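Local coordinates for putative phage capsid protein (Corynebacterium diphtheriae NCTC 13129, PDB 2R9I) that is of uncharacterised function but is probably a phage-type capsid protein, represented here by its helical N-terminal domain, at residues M4-L9 and A59-S64; A11-L16 and E51-A56. All blocks are in the same frame, centred on the assembly; numbering follows the deposited sequence.

Both contacts join the same two elements, helix 6-26 and helix 33-71, which pack side by side, pointing in opposite directions. Contact 1 (4-9 with 59-64) lies at the end where the chain starts, its centre about 13 Å from the centre of the chain; contact 2 (11-16 with 51-56) lies closer to the middle, its centre about 3 Å from that of the chain. The two contact centres are about 11 Å apart. The segments follow one another as 4-9, 11-16, 51-56 and 59-64, so the inner pair comes between the outer two in sequence, and Leu9 bridges them by packing CD1 on Ala56. Successive pairings thus join the two helices of the modelled part of the N-terminal domain.

Contact 1: residues M4-L9 and A59-S64; sequences MNLKDL and ARRGVS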
loop_
_atom_site.group_PDB
_atom_site.type_symbol
_atom_site.label_atom_id
_atom_site.label_comp_id
_atom_site.label_asym_id
_atom_site.label_seq_id
_atom_site.Cartn_x
_atom_site.Cartn_y
_atom_site.Cartn_z
HETATM N N MSE A 4 -2.836 13.219 -4.942
HETATM C CA MSE A 4 -1.768 13.488 -3.987
HETATM C C MSE A 4 -0.397 13.382 -4.646
HETATM O O MSE A 4 -0.239 12.713 -5.667
HETATM C CB MSE A 4 -1.857 12.529 -2.799
HETATM C CG MSE A 4 -2.615 11.245 -3.094
HETATM SE SE MSE A 4 -2.525 9.963 -1.628
HETATM C CE MSE A 4 -4.433 9.635 -1.393
ATOM N N ASN A 5 0.591 14.047 -4.055
ATOM C CA ASN A 5 1.965 13.962 -4.535
ATOM C C ASN A 5 2.746 12.845 -3.851
ATOM O O ASN A 5 2.228 12.163 -2.968
ATOM C CB ASN A 5 2.683 15.299 -4.343
ATOM C CG ASN A 5 3.010 15.582 -2.890
ATOM O OD1 ASN A 5 3.138 14.662 -2.081
ATOM N ND2 ASN A 5 3.149 16.858 -2.551
ATOM N N LEU A 6 3.996 12.664 -4.266
ATOM C CA LEU A 6 4.764 11.483 -3.891
ATOM C C LEU A 6 4.875 11.355 -2.376
ATOM O O LEU A 6 4.714 10.268 -1.821
ATOM C CB LEU A 6 6.158 11.530 -4.518
ATOM C CG LEU A 6 7.020 10.277 -4.350
ATOM C CD1 LEU A 6 6.291 9.048 -4.873
ATOM C CD2 LEU A 6 8.360 10.447 -5.049
ATOM N N LYS A 7 5.151 12.473 -1.711
ATOM C CA LYS A 7 5.393 12.469 -0.268
ATOM C C LYS A 7 4.144 11.972 0.455
ATOM O O LYS A 7 4.234 11.306 1.487
ATOM C CB LYS A 7 5.764 13.875 0.220
ATOM C CG LYS A 7 7.130 14.413 -0.294
ATOM C CD LYS A 7 7.465 15.829 0.239
ATOM C CE LYS A 7 8.821 16.290 -0.328
ATOM N NZ LYS A 7 9.198 17.646 0.133
ATOM N N ASP A 8 2.985 12.307 -0.115
ATOM C CA ASP A 8 1.678 11.933 0.417
ATOM C C ASP A 8 1.388 10.456 0.179
ATOM O O ASP A 8 0.801 9.779 1.049
ATOM C CB ASP A 8 0.561 12.761 -0.236
ATOM C CG ASP A 8 0.678 14.267 0.044
ATOM O OD1 ASP A 8 0.602 14.681 1.227
ATOM O OD2 ASP A 8 0.821 15.045 -0.939
ATOM N N LEU A 9 1.778 9.979 -1.008
ATOM C CA LEU A 9 1.637 8.583 -1.379
ATOM C C LEU A 9 2.427 7.677 -0.445
ATOM O O LEU A 9 1.974 6.596 -0.098
ATOM C CB LEU A 9 2.112 8.357 -2.808
ATOM C CG LEU A 9 1.103 8.503 -3.945
ATOM C CD1 LEU A 9 1.760 8.044 -5.216
ATOM C CD2 LEU A 9 -0.168 7.687 -3.699
ATOM N N ALA A 59 5.015 3.970 -10.329
ATOM C CA ALA A 59 4.665 4.808 -11.458
ATOM C C ALA A 59 5.197 6.226 -11.283
ATOM O O ALA A 59 5.819 6.756 -12.198
ATOM C CB ALA A 59 3.168 4.824 -11.682
ATOM N N ARG A 60 4.984 6.846 -10.121
ATOM C CA ARG A 60 5.472 8.219 -9.929
ATOM C C ARG A 60 6.978 8.293 -9.974
ATOM O O ARG A 60 7.505 9.216 -10.571
ATOM C CB ARG A 60 4.954 8.875 -8.638
ATOM C CG ARG A 60 3.476 9.147 -8.669
ATOM C CD ARG A 60 2.966 9.806 -7.388
ATOM N NE ARG A 60 1.512 9.960 -7.454
ATOM C CZ ARG A 60 0.886 10.966 -8.074
ATOM N NH1 ARG A 60 -0.441 11.006 -8.094
ATOM N NH2 ARG A 60 1.575 11.934 -8.674
ATOM N N ARG A 61 7.675 7.347 -9.343
ATOM C CA ARG A 61 9.137 7.387 -9.327
ATOM C C ARG A 61 9.686 7.141 -10.719
ATOM O O ARG A 61 10.525 7.902 -11.207
ATOM C CB ARG A 61 9.718 6.377 -8.358
ATOM C CG ARG A 61 10.031 6.961 -7.013
ATOM C CD ARG A 61 10.215 5.836 -6.008
ATOM N NE ARG A 61 10.391 6.325 -4.638
ATOM C CZ ARG A 61 10.263 5.564 -3.553
ATOM N NH1 ARG A 61 9.939 4.277 -3.670
ATOM N NH2 ARG A 61 10.445 6.088 -2.345
ATOM N N GLY A 62 9.178 6.089 -11.351
ATOM C CA GLY A 62 9.566 5.725 -12.700
ATOM C C GLY A 62 9.385 6.829 -13.734
ATOM O O GLY A 62 10.290 7.069 -14.542
ATOM N N VAL A 63 8.236 7.506 -13.718
ATOM C CA VAL A 63 7.967 8.521 -14.726
ATOM C C VAL A 63 8.986 9.637 -14.695
ATOM O O VAL A 63 9.412 10.100 -15.751
ATOM C CB VAL A 63 6.566 9.113 -14.629
ATOM C CG1 VAL A 63 6.560 10.565 -15.101
ATOM C CG2 VAL A 63 5.598 8.286 -15.447
ATOM N N SER A 64 9.395 10.081 -13.517
ATOM C CA SER A 64 10.415 11.118 -13.519
ATOM C C SER A 64 11.827 10.557 -13.807
ATOM O O SER A 64 12.665 11.278 -14.372
ATOM C CB SER A 64 10.349 12.017 -12.274
ATOM O OG SER A 64 10.704 11.293 -11.123
#
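Arg60 reaches from helix 33-71 over the start of helix 6-26, its aliphatic chain overlapping Leu9 and its guanidinium lying next to the backbone of Met4, a selenomethionine. The chain is extended from CG to NE (chi2 -180°, chi3 -176°) and crosses the Leu9 side chain at about a right angle. Leu9 CD1 meets Arg60 CD and NE and sits at the edge of the guanidinium, near its plane. Over one face of that group lies Met4 O, 3.0 Å from Arg60 NH1 and offset toward the rim; the N-H does not point well at the oxygen, so this is a close approach and not a hydrogen bond, though the positive charge probably attracts the carbonyl. Leu6, with CG anti to its backbone N (chi1 -173°), runs antiparallel alongside the Arg60 chain and rests CD1 4.0 Å from Arg60 CB. Its other methyl, CD2, lies 4.3 Å from Arg61 CG, so the two branches touch successive residues of helix 33-71. Leu9, buried, also packs on Ile57 of helix 33-71. The start of helix 6-26 is fixed by reciprocal bonds: Asp8 N donates to Asn5 OD1 (3.1 Å), nearly in line with the C=O bond, and Asn5 N donates to the anti lone pair of Asp8 OD2 (3.3 Å). This is a capping box, here starting the first helix of an antiparallel helical hairpin.

Contact 2: residues A11-L16 and E51-A56; sequences AHRENL and ESTDEA
The guanidinium of Arg13 and the carboxylate of Asp54 meet edge to edge, their planes 24° apart and so almost in one plane, while the His12 ring has Thr53 OG1 at its edge, near the ring plane. Arg13 grips Asp54 side-on, with one nitrogen for each oxygen. NH1 donates to the syn lone pair of Asp54 OD2 over 2.9 Å in an almost straight bond (172°), with the acceptor in the guanidinium plane. NE donates to Asp54 OD1 over 2.8 Å, and OD1 lies somewhat out of the guanidinium plane. The two bonds of this bidentate salt bridge together restrain the rotation of both groups. A bend at chi2 of Arg13 turns CD out of the extended course, and CG and CD also pass close to Asp54 OD1. The bridge links helix 6-26 to helix 33-71, the two antiparallel arms of a hairpin; the axes of the two segments approach to 9.7 Å and their directions differ by 164°. Between them sits the buried Thr53, which inserts CG2 against Arg13 CB at 3.7 Å. Its OG1 lies 3.7 Å from His12 CD2 and 3.9 Å from Leu16 CD2, but its hydrogen bond is to Glu49 O, within its own helix. Leu16 and Arg13 also pack on Ile50, and Arg13 touches Ile57 as well.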
loop_
_atom_site.group_PDB
_atom_site.type_symbol
_atom_site.label_atom_id
_atom_site.label_comp_id
_atom_site.label_asym_id
_atom_site.label_seq_id
_atom_site.Cartn_x
_atom_site.Cartn_y
_atom_site.Cartn_z
ATOM N N ALA A 11 3.348 8.467 2.721
ATOM C CA ALA A 11 2.679 8.499 4.019
ATOM C C ALA A 11 1.441 7.588 4.003
ATOM O O ALA A 11 1.181 6.831 4.963
ATOM C CB ALA A 11 2.299 9.919 4.417
ATOM N N HIS A 12 0.696 7.672 2.900
ATOM C CA HIS A 12 -0.523 6.900 2.701
ATOM C C HIS A 12 -0.226 5.411 2.738
ATOM O O HIS A 12 -0.916 4.651 3.437
ATOM C CB HIS A 12 -1.170 7.277 1.371
ATOM C CG HIS A 12 -2.451 6.560 1.103
ATOM N ND1 HIS A 12 -3.601 6.788 1.831
ATOM C CD2 HIS A 12 -2.764 5.608 0.193
ATOM C CE1 HIS A 12 -4.574 6.023 1.367
ATOM N NE2 HIS A 12 -4.092 5.294 0.375
ATOM N N ARG A 13 0.799 4.999 1.995
ATOM C CA ARG A 13 1.232 3.596 2.000
ATOM C C ARG A 13 1.558 3.121 3.414
ATOM O O ARG A 13 1.125 2.063 3.842
ATOM C CB ARG A 13 2.467 3.404 1.116
ATOM C CG ARG A 13 2.675 1.973 0.663
ATOM C CD ARG A 13 3.657 1.230 1.554
ATOM N NE ARG A 13 3.945 -0.063 0.957
ATOM C CZ ARG A 13 4.491 -1.096 1.589
ATOM N NH1 ARG A 13 4.676 -2.222 0.911
ATOM N NH2 ARG A 13 4.852 -1.024 2.883
ATOM N N GLU A 14 2.327 3.915 4.134
ATOM C CA GLU A 14 2.728 3.539 5.451
ATOM C C GLU A 14 1.530 3.475 6.412
ATOM O O GLU A 14 1.480 2.578 7.260
ATOM C CB GLU A 14 3.782 4.501 5.923
ATOM C CG GLU A 14 4.161 4.326 7.358
ATOM C CD GLU A 14 5.270 5.294 7.723
ATOM O OE1 GLU A 14 5.664 6.117 6.840
ATOM O OE2 GLU A 14 5.753 5.231 8.887
ATOM N N ASN A 15 0.564 4.390 6.272
ATOM C CA ASN A 15 -0.722 4.305 7.029
ATOM C C ASN A 15 -1.533 3.039 6.760
ATOM O O ASN A 15 -2.083 2.431 7.666
ATOM C CB ASN A 15 -1.600 5.537 6.788
ATOM C CG ASN A 15 -0.993 6.801 7.364
ATOM O OD1 ASN A 15 -0.357 6.761 8.404
ATOM N ND2 ASN A 15 -1.188 7.922 6.701
ATOM N N LEU A 16 -1.530 2.607 5.530
ATOM C CA LEU A 16 -2.196 1.407 5.178
ATOM C C LEU A 16 -1.505 0.221 5.776
ATOM O O LEU A 16 -2.130 -0.716 6.156
ATOM C CB LEU A 16 -2.222 1.283 3.674
ATOM C CG LEU A 16 -3.485 1.695 2.947
ATOM C CD1 LEU A 16 -4.317 2.586 3.772
ATOM C CD2 LEU A 16 -3.137 2.345 1.685
ATOM N N GLU A 51 -0.803 -2.875 -2.015
ATOM C CA GLU A 51 -0.164 -3.305 -3.267
ATOM C C GLU A 51 -0.396 -2.309 -4.371
ATOM O O GLU A 51 0.518 -1.935 -5.125
ATOM C CB GLU A 51 -0.688 -4.655 -3.710
ATOM C CG GLU A 51 -0.118 -5.802 -2.932
ATOM C CD GLU A 51 -0.757 -7.126 -3.312
ATOM O OE1 GLU A 51 -1.719 -7.126 -4.118
ATOM O OE2 GLU A 51 -0.299 -8.178 -2.808
ATOM N N SER A 52 -1.636 -1.867 -4.449
ATOM C CA SER A 52 -2.053 -0.921 -5.451
ATOM C C SER A 52 -1.421 0.497 -5.272
ATOM O O SER A 52 -1.173 1.222 -6.245
ATOM C CB SER A 52 -3.568 -0.924 -5.425
ATOM O OG SER A 52 -4.052 0.296 -5.894
ATOM N N THR A 53 -1.134 0.881 -4.029
ATOM C CA THR A 53 -0.445 2.142 -3.737
ATOM C C THR A 53 1.020 1.999 -4.064
ATOM O O THR A 53 1.664 2.954 -4.520
ATOM C CB THR A 53 -0.620 2.524 -2.253
ATOM O OG1 THR A 53 -2.002 2.802 -2.029
ATOM C CG2 THR A 53 0.220 3.752 -1.849
ATOM N N ASP A 54 1.564 0.815 -3.821
ATOM C CA ASP A 54 2.917 0.539 -4.225
ATOM C C ASP A 54 3.101 0.761 -5.720
ATOM O O ASP A 54 4.122 1.291 -6.138
ATOM C CB ASP A 54 3.307 -0.876 -3.848
ATOM C CG ASP A 54 3.746 -0.976 -2.409
ATOM O OD1 ASP A 54 4.045 0.090 -1.793
ATOM O OD2 ASP A 54 3.797 -2.121 -1.883
ATOM N N GLU A 55 2.113 0.355 -6.516
ATOM C CA GLU A 55 2.163 0.612 -7.953
ATOM C C GLU A 55 2.125 2.101 -8.259
ATOM O O GLU A 55 2.876 2.566 -9.120
ATOM C CB GLU A 55 1.031 -0.081 -8.683
ATOM C CG GLU A 55 1.156 -1.591 -8.651
ATOM C CD GLU A 55 -0.118 -2.292 -9.169
ATOM O OE1 GLU A 55 -1.264 -1.768 -8.961
ATOM O OE2 GLU A 55 0.027 -3.374 -9.795
ATOM N N ALA A 56 1.264 2.852 -7.560
ATOM C CA ALA A 56 1.200 4.296 -7.768
ATOM C C ALA A 56 2.578 4.934 -7.492
ATOM O O ALA A 56 3.029 5.823 -8.222
ATOM C CB ALA A 56 0.134 4.897 -6.900
#